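Local coordinates for protein uncharacterized N-acetyltransferase SSO0209 (Sulfolobus solfataricus P2, PDB 4R3L) that transfers the acetyl group of acetyl-CoA to the N-terminal alpha-amino group of proteins, with a preference for those beginning with serine, at residues Ser111-Ser114 / Met115-Tyr119. Residues are numbered along the deposited sequence; the frame is centred on the assembly and turned at random.
Sequences SMKS and MKNDY
Ser114 donates a hydrogen bond from its hydroxyl to the Asp118 carboxylate, one turn further along helix 103-119, the crossover helix of a beta-alpha-beta unit in this GNAT fold. OG lies 2.7 Å from Asp118 OD2 and meets the anti lone pair of that oxygen. Serine suits the place because its hydroxyl is short: with OG anti to the backbone N (chi1 169°), the CB-OG bond turns toward the C-terminal end of the helix, to where the Asp118 carboxylate comes back, aspartate having its CG beside its own N. The same pair is tied through the main chain, since Asp118 N donates to Ser114 O at 2.8 Å, and Tyr119 N adds a weak bond to that carbonyl. Ser114 O therefore accepts two N-H groups as the helix nears its C-terminus. The Tyr119 ring comes alongside as well, its CE2 3.6 Å from Ser114 OG.

On the exposed side, the extended Lys113 and the side chain of Asn117 cross at a slant, above the backbone bond from Asn117 N to Lys113 O (2.9 Å); long or polar-ended, both suit a surface facing solvent. On the buried side, Ser111 O accepts Met115 N almost straight, the N-H...O angle being 169°, and the Met115 chain runs back past that carbonyl until its methyl, CE, rests 3.5 Å from Ser111 OG. Met115 also packs its unbranched, flexible thioether chain against Pro68 and Ile124, on strands 61-72 and 123-129, joining helix to sheet. Its side chain is about 6 Å from that of His88, a zinc ligand. Further out, main-chain atoms of Leu51 and Ala52 hold two hydroxyls: Tyr119 OH bonds to Leu51 N, and the buried Ser111 OG is satisfied by Ala52 O.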
# COMPACT_ATOMS: atom_id res chain seq x y z
N SER A 111 4.49 -6.15 4.35
CA SER A 111 4.33 -4.80 4.88
C SER A 111 3.55 -4.86 6.19
O SER A 111 3.92 -4.22 7.16
CB SER A 111 3.64 -3.87 3.87
OG SER A 111 3.79 -2.51 4.26
N MET A 112 2.47 -5.64 6.22
CA MET A 112 1.68 -5.78 7.44
C MET A 112 2.49 -6.28 8.63
O MET A 112 2.37 -5.78 9.75
CB MET A 112 0.51 -6.72 7.21
CG MET A 112 -0.62 -6.09 6.46
SD MET A 112 -1.88 -7.28 6.00
CE MET A 112 -2.27 -7.96 7.60
N LYS A 113 3.31 -7.30 8.38
CA LYS A 113 4.12 -7.89 9.43
C LYS A 113 5.09 -6.86 10.00
O LYS A 113 5.29 -6.80 11.20
CB LYS A 113 4.88 -9.12 8.91
CG LYS A 113 5.68 -9.88 9.97
CD LYS A 113 6.25 -11.18 9.40
CE LYS A 113 6.98 -11.99 10.47
NZ LYS A 113 7.54 -13.27 9.97
N SER A 114 5.68 -6.04 9.12
CA SER A 114 6.57 -4.99 9.58
C SER A 114 5.81 -3.86 10.30
O SER A 114 6.28 -3.34 11.30
CB SER A 114 7.38 -4.42 8.41
OG SER A 114 8.04 -3.23 8.83
N MET A 115 4.67 -3.45 9.77
CA MET A 115 3.84 -2.46 10.46
C MET A 115 3.53 -2.92 11.89
O MET A 115 3.64 -2.14 12.85
CB MET A 115 2.54 -2.23 9.70
CG MET A 115 2.72 -1.54 8.37
SD MET A 115 1.15 -1.57 7.50
CE MET A 115 1.53 -0.59 6.05
N LYS A 116 3.17 -4.18 12.04
CA LYS A 116 2.88 -4.73 13.36
C LYS A 116 4.12 -4.83 14.24
O LYS A 116 4.11 -4.38 15.38
CB LYS A 116 2.22 -6.10 13.25
CG LYS A 116 1.71 -6.63 14.58
CD LYS A 116 1.07 -8.01 14.46
CE LYS A 116 2.07 -9.01 13.91
NZ LYS A 116 3.37 -9.00 14.66
N ASN A 117 5.19 -5.43 13.72
CA ASN A 117 6.33 -5.81 14.56
C ASN A 117 7.37 -4.72 14.73
O ASN A 117 7.95 -4.56 15.80
CB ASN A 117 7.01 -7.06 13.99
CG ASN A 117 6.18 -8.31 14.19
OD1 ASN A 117 5.27 -8.34 15.02
ND2 ASN A 117 6.50 -9.36 13.44
N ASP A 118 7.59 -3.97 13.66
CA ASP A 118 8.59 -2.91 13.67
C ASP A 118 8.03 -1.59 14.18
O ASP A 118 8.73 -0.80 14.82
CB ASP A 118 9.16 -2.70 12.26
CG ASP A 118 9.98 -3.86 11.78
OD1 ASP A 118 10.79 -4.38 12.57
OD2 ASP A 118 9.83 -4.26 10.60
N TYR A 119 6.75 -1.35 13.91
CA TYR A 119 6.16 -0.03 14.12
C TYR A 119 4.97 -0.04 15.08
O TYR A 119 4.34 1.00 15.28
CB TYR A 119 5.73 0.57 12.78
CG TYR A 119 6.88 0.82 11.83
CD1 TYR A 119 7.80 1.84 12.07
CD2 TYR A 119 7.04 0.05 10.69
CE1 TYR A 119 8.85 2.07 11.20
CE2 TYR A 119 8.08 0.27 9.82
CZ TYR A 119 8.99 1.28 10.08
OH TYR A 119 10.02 1.49 9.20